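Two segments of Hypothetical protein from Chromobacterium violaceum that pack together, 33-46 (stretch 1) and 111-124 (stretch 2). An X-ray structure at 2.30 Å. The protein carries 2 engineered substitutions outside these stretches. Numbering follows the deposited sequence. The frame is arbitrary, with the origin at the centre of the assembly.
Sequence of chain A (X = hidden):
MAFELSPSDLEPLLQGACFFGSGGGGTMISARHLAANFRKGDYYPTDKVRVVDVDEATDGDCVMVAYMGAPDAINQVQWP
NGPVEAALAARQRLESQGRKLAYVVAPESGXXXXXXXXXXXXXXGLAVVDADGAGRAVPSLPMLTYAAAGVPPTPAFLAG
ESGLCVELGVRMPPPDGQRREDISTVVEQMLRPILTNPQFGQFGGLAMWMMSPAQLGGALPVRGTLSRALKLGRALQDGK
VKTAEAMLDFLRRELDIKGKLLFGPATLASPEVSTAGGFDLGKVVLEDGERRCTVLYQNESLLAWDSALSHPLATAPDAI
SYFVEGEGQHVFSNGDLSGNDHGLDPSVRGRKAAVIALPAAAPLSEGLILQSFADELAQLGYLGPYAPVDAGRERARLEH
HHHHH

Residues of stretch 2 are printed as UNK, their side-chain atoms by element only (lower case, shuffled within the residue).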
# COMPACT_ATOMS: atom_id res chain seq x y z
N HIS A 33 -27.32 2.71 10.21
CA HIS A 33 -26.80 1.62 11.02
C HIS A 33 -25.93 2.17 12.14
O HIS A 33 -25.98 1.69 13.28
CB HIS A 33 -25.98 0.67 10.16
CG HIS A 33 -26.80 -0.29 9.37
ND1 HIS A 33 -26.28 -1.00 8.30
CD2 HIS A 33 -28.09 -0.68 9.49
CE1 HIS A 33 -27.23 -1.78 7.80
NE2 HIS A 33 -28.33 -1.60 8.50
N LEU A 34 -25.13 3.18 11.82
CA LEU A 34 -24.23 3.79 12.80
C LEU A 34 -24.98 4.69 13.79
O LEU A 34 -24.71 4.66 14.99
CB LEU A 34 -23.15 4.59 12.09
CG LEU A 34 -22.04 3.82 11.37
CD1 LEU A 34 -21.17 4.78 10.58
CD2 LEU A 34 -21.20 3.05 12.39
N ALA A 35 -25.91 5.48 13.27
CA ALA A 35 -26.69 6.40 14.10
C ALA A 35 -27.61 5.68 15.08
O ALA A 35 -27.89 6.19 16.17
CB ALA A 35 -27.50 7.33 13.21
N ALA A 36 -28.08 4.49 14.70
CA ALA A 36 -28.97 3.72 15.56
C ALA A 36 -28.37 3.42 16.93
O ALA A 36 -29.10 3.27 17.91
CB ALA A 36 -29.36 2.42 14.87
N ASN A 37 -27.04 3.33 17.00
CA ASN A 37 -26.37 3.03 18.27
C ASN A 37 -25.81 4.23 19.01
O ASN A 37 -25.13 4.06 20.03
CB ASN A 37 -25.24 2.02 18.04
CG ASN A 37 -25.75 0.64 17.67
OD1 ASN A 37 -26.53 0.03 18.41
ND2 ASN A 37 -25.32 0.14 16.51
N PHE A 38 -26.07 5.44 18.53
CA PHE A 38 -25.56 6.63 19.19
C PHE A 38 -26.44 7.01 20.37
O PHE A 38 -27.59 7.41 20.21
CB PHE A 38 -25.49 7.81 18.23
CG PHE A 38 -24.92 9.07 18.85
CD1 PHE A 38 -25.53 10.30 18.64
CD2 PHE A 38 -23.77 9.02 19.63
CE1 PHE A 38 -25.00 11.47 19.20
CE2 PHE A 38 -23.24 10.18 20.19
CZ PHE A 38 -23.86 11.41 19.97
N ARG A 39 -25.89 6.90 21.57
CA ARG A 39 -26.59 7.25 22.79
C ARG A 39 -25.56 7.22 23.91
O ARG A 39 -24.60 6.44 23.85
CB ARG A 39 -27.71 6.26 23.07
CG ARG A 39 -27.23 4.85 23.23
CD ARG A 39 -28.39 3.88 23.38
NE ARG A 39 -27.90 2.53 23.66
CZ ARG A 39 -27.24 2.18 24.76
NH1 ARG A 39 -27.00 3.09 25.71
NH2 ARG A 39 -26.82 0.93 24.92
N LYS A 40 -25.73 8.07 24.92
CA LYS A 40 -24.77 8.09 26.01
C LYS A 40 -24.68 6.70 26.66
O LYS A 40 -25.69 6.05 26.90
CB LYS A 40 -25.17 9.13 27.06
CG LYS A 40 -24.03 9.53 28.01
CD LYS A 40 -24.46 10.62 28.98
CE LYS A 40 -23.27 11.19 29.76
NZ LYS A 40 -22.54 10.16 30.56
N GLY A 41 -23.46 6.26 26.92
CA GLY A 41 -23.26 4.96 27.53
C GLY A 41 -21.79 4.63 27.67
O GLY A 41 -20.95 5.51 27.83
N ASP A 42 -21.48 3.34 27.63
CA ASP A 42 -20.10 2.90 27.75
C ASP A 42 -19.29 3.42 26.56
O ASP A 42 -18.28 4.11 26.74
CB ASP A 42 -20.02 1.37 27.77
CG ASP A 42 -18.63 0.87 28.12
OD1 ASP A 42 -18.20 -0.13 27.53
OD2 ASP A 42 -17.98 1.48 29.00
N TYR A 43 -19.74 3.11 25.35
CA TYR A 43 -19.04 3.54 24.14
C TYR A 43 -19.03 5.06 23.94
O TYR A 43 -17.97 5.65 23.77
CB TYR A 43 -19.63 2.83 22.92
CG TYR A 43 -18.78 2.93 21.66
CD1 TYR A 43 -18.85 4.06 20.83
CD2 TYR A 43 -17.92 1.89 21.29
CE1 TYR A 43 -18.09 4.14 19.66
CE2 TYR A 43 -17.15 1.97 20.13
CZ TYR A 43 -17.24 3.09 19.32
OH TYR A 43 -16.50 3.16 18.16
N TYR A 44 -20.20 5.70 23.95
CA TYR A 44 -20.27 7.15 23.77
C TYR A 44 -20.46 7.87 25.11
O TYR A 44 -21.54 7.84 25.69
CB TYR A 44 -21.43 7.53 22.83
CG TYR A 44 -21.27 7.03 21.42
CD1 TYR A 44 -22.02 5.95 20.95
CD2 TYR A 44 -20.35 7.62 20.54
CE1 TYR A 44 -21.88 5.48 19.64
CE2 TYR A 44 -20.20 7.16 19.23
CZ TYR A 44 -20.97 6.08 18.79
OH TYR A 44 -20.81 5.60 17.52
N PRO A 45 -19.41 8.53 25.60
CA PRO A 45 -19.52 9.23 26.89
C PRO A 45 -20.47 10.43 26.85
O PRO A 45 -20.81 10.99 27.88
CB PRO A 45 -18.08 9.63 27.19
CG PRO A 45 -17.52 9.89 25.82
CD PRO A 45 -18.07 8.74 25.01
N THR A 46 -20.91 10.81 25.66
CA THR A 46 -21.83 11.93 25.55
C THR A 46 -22.87 11.74 24.46
O THR A 46 -22.65 11.04 23.47
CB THR A 46 -21.07 13.27 25.36
OG1 THR A 46 -22.00 14.35 25.39
CG2 THR A 46 -20.31 13.29 24.05
N UNK A 111 -24.32 11.21 3.23
CA UNK A 111 -24.94 10.52 4.36
C UNK A 111 -23.98 10.04 5.44
O UNK A 111 -24.26 10.19 6.63
c UNK A 111 -25.78 9.35 3.86
N UNK A 112 -22.85 9.46 5.05
CA UNK A 112 -21.87 8.94 6.00
C UNK A 112 -20.93 9.98 6.60
O UNK A 112 -20.67 9.97 7.81
c UNK A 112 -21.30 6.40 5.51
c UNK A 112 -20.99 7.88 5.35
c UNK A 112 -21.47 6.02 6.99
c UNK A 112 -20.13 5.63 4.88
N UNK A 113 -20.42 10.83 5.73
CA UNK A 113 -19.48 11.87 6.12
C UNK A 113 -19.71 12.61 7.41
O UNK A 113 -18.87 12.57 8.31
N UNK A 114 -20.84 13.30 7.51
CA UNK A 114 -21.12 14.06 8.71
C UNK A 114 -21.38 13.14 9.90
O UNK A 114 -20.93 13.43 11.01
c UNK A 114 -22.01 16.10 7.45
c UNK A 114 -20.70 18.02 6.72
c UNK A 114 -22.48 17.20 5.33
c UNK A 114 -22.75 16.20 6.28
c UNK A 114 -21.45 18.11 5.55
c UNK A 114 -22.30 15.02 8.46
c UNK A 114 -20.98 17.01 7.66
N UNK A 115 -22.07 12.03 9.67
CA UNK A 115 -22.38 11.08 10.73
C UNK A 115 -21.11 10.54 11.37
O UNK A 115 -20.94 10.61 12.59
c UNK A 115 -23.23 9.90 10.17
c UNK A 115 -24.54 10.43 9.59
c UNK A 115 -23.53 8.87 11.26
N UNK A 116 -20.20 10.01 10.56
CA UNK A 116 -18.94 9.47 11.06
C UNK A 116 -18.19 10.53 11.87
O UNK A 116 -17.79 10.29 13.00
c UNK A 116 -16.64 8.63 10.36
c UNK A 116 -18.69 7.66 9.29
c UNK A 116 -18.06 8.94 9.88
N UNK A 117 -18.00 11.71 11.29
CA UNK A 117 -17.30 12.78 11.99
C UNK A 117 -17.96 13.08 13.33
O UNK A 117 -17.28 13.26 14.34
c UNK A 117 -17.25 14.04 11.13
N UNK A 118 -19.29 13.14 13.32
CA UNK A 118 -20.04 13.43 14.53
C UNK A 118 -19.82 12.37 15.61
O UNK A 118 -19.58 12.68 16.78
c UNK A 118 -21.52 13.55 14.21
o UNK A 118 -21.78 14.68 13.38
N UNK A 119 -19.91 11.11 15.22
CA UNK A 119 -19.73 10.02 16.16
C UNK A 119 -18.32 10.00 16.73
O UNK A 119 -18.13 9.74 17.92
c UNK A 119 -20.07 8.68 15.48
c UNK A 119 -21.72 7.15 14.40
c UNK A 119 -22.47 8.74 16.20
c UNK A 119 -21.52 8.53 15.02
N UNK A 120 -17.33 10.29 15.88
CA UNK A 120 -15.95 10.31 16.33
C UNK A 120 -15.70 11.44 17.34
O UNK A 120 -15.04 11.23 18.36
c UNK A 120 -15.03 9.20 14.26
c UNK A 120 -14.98 10.46 15.13
c UNK A 120 -13.56 10.68 15.64
N UNK A 121 -16.25 12.62 17.05
CA UNK A 121 -16.10 13.77 17.94
C UNK A 121 -16.73 13.47 19.31
O UNK A 121 -16.14 13.76 20.36
c UNK A 121 -16.75 15.00 17.32
N UNK A 122 -17.92 12.89 19.30
CA UNK A 122 -18.63 12.54 20.53
C UNK A 122 -17.81 11.55 21.34
O UNK A 122 -17.75 11.62 22.56
c UNK A 122 -19.99 11.94 20.20
N UNK A 123 -17.18 10.61 20.64
CA UNK A 123 -16.37 9.58 21.26
C UNK A 123 -15.05 10.09 21.84
O UNK A 123 -14.61 9.63 22.89
n UNK A 123 -15.46 4.60 23.30
c UNK A 123 -15.15 7.38 20.69
c UNK A 123 -15.76 6.54 21.81
c UNK A 123 -16.08 8.49 20.22
c UNK A 123 -14.87 5.35 22.17
N UNK A 124 -14.43 11.05 21.17
CA UNK A 124 -13.15 11.57 21.62
C UNK A 124 -13.20 12.92 22.32
O UNK A 124 -12.17 13.43 22.77
c UNK A 124 -11.49 9.26 20.66
c UNK A 124 -10.94 10.54 18.60
c UNK A 124 -12.18 11.65 20.44
c UNK A 124 -11.96 10.33 19.69

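Position 111 has a single side-chain carbon, a lone CB. It lies out of reach of stretch 1. It is Ala111.

Position 112 has four carbons, forked at the second. One terminal carbon comes 3.8 Å from Leu34 CD1. The residue is Leu112, and the touching atom is CD2.

Position 113 has no side-chain atoms. It is Gly113, and stretch 1 is out of reach.

Position 114 has one carbon followed by a ring of six carbons, with no oxygen on the ring. This is Phe114. Its ring does not reach stretch 1.

Position 115 has three carbons, with the fork at CB. CB points toward stretch 1, and one branch lies 4.4 Å from Leu34 CB. The residue is Val115, and the branch is CG1.

Position 116 again has three carbons forked at CB. One branch is 4.0 Å from Leu34 CD1. It is Val116, with CG2 making the contact.

Position 117 has one carbon and no contact across the stretches. It is Ala117.

Position 118 has one carbon and then one oxygen. The short hydroxyl side chain identifies Ser118. Its OG donates a hydrogen bond to Phe114 O at 2.8 Å, one turn back in the same helix.

Position 119 has four carbons, forked at the second. One end is 3.7 Å from Leu34 CB, and the other is 3.6 Å from Phe38 CG. The residue is Leu119. CD1 meets Leu34, CD2 meets Phe38, and CD1 is also 3.6 Å from Tyr44 OH. No other residue of stretch 2 has more of its area covered.

Position 120 has three carbons forked at CB. CB points away from stretch 1. It is Val120.

Position 121 has one carbon. CB points sideways and makes no contact with stretch 1. It is Ala121.

Position 122 also has one carbon, but this one points toward stretch 1. CB lies 3.7 Å from Phe38 CE2. It is Ala122. Its backbone O is 3.4 Å from Thr46 CG2 and 3.7 Å from Pro45 CG.

Position 123 has four carbons in a row ending in nitrogen. The nitrogen lies over one face of the Tyr43 ring. The residue is Lys123. NZ donates a hydrogen bond to Tyr43 O at 2.8 Å.

Position 124 has four carbons, forked at the second. CB points away from stretch 1. It is Leu124.

The contact is a helix packed against a short helical end and the loop after it. Leu34 fits as a knob among Leu112, Val115, Val116 and Leu119. Further along, Phe38 and Tyr44 pack on Leu119 and Ala122. The loop also runs close to the helix here: the CA atoms of Thr46 and Ala122 are 6.0 Å apart, and those of Tyr44 and Lys123 are 5.2 Å apart. Lys123 adds the polar part. Its amine sits 4.1 Å from the centroid of the Tyr43 ring, measured from NZ, in a cation-pi contact. The same residue of the loop thus offers both its ring and its carbonyl to one lysine.

Stretch 2 (111-124) ALGFVVASLVAAKL
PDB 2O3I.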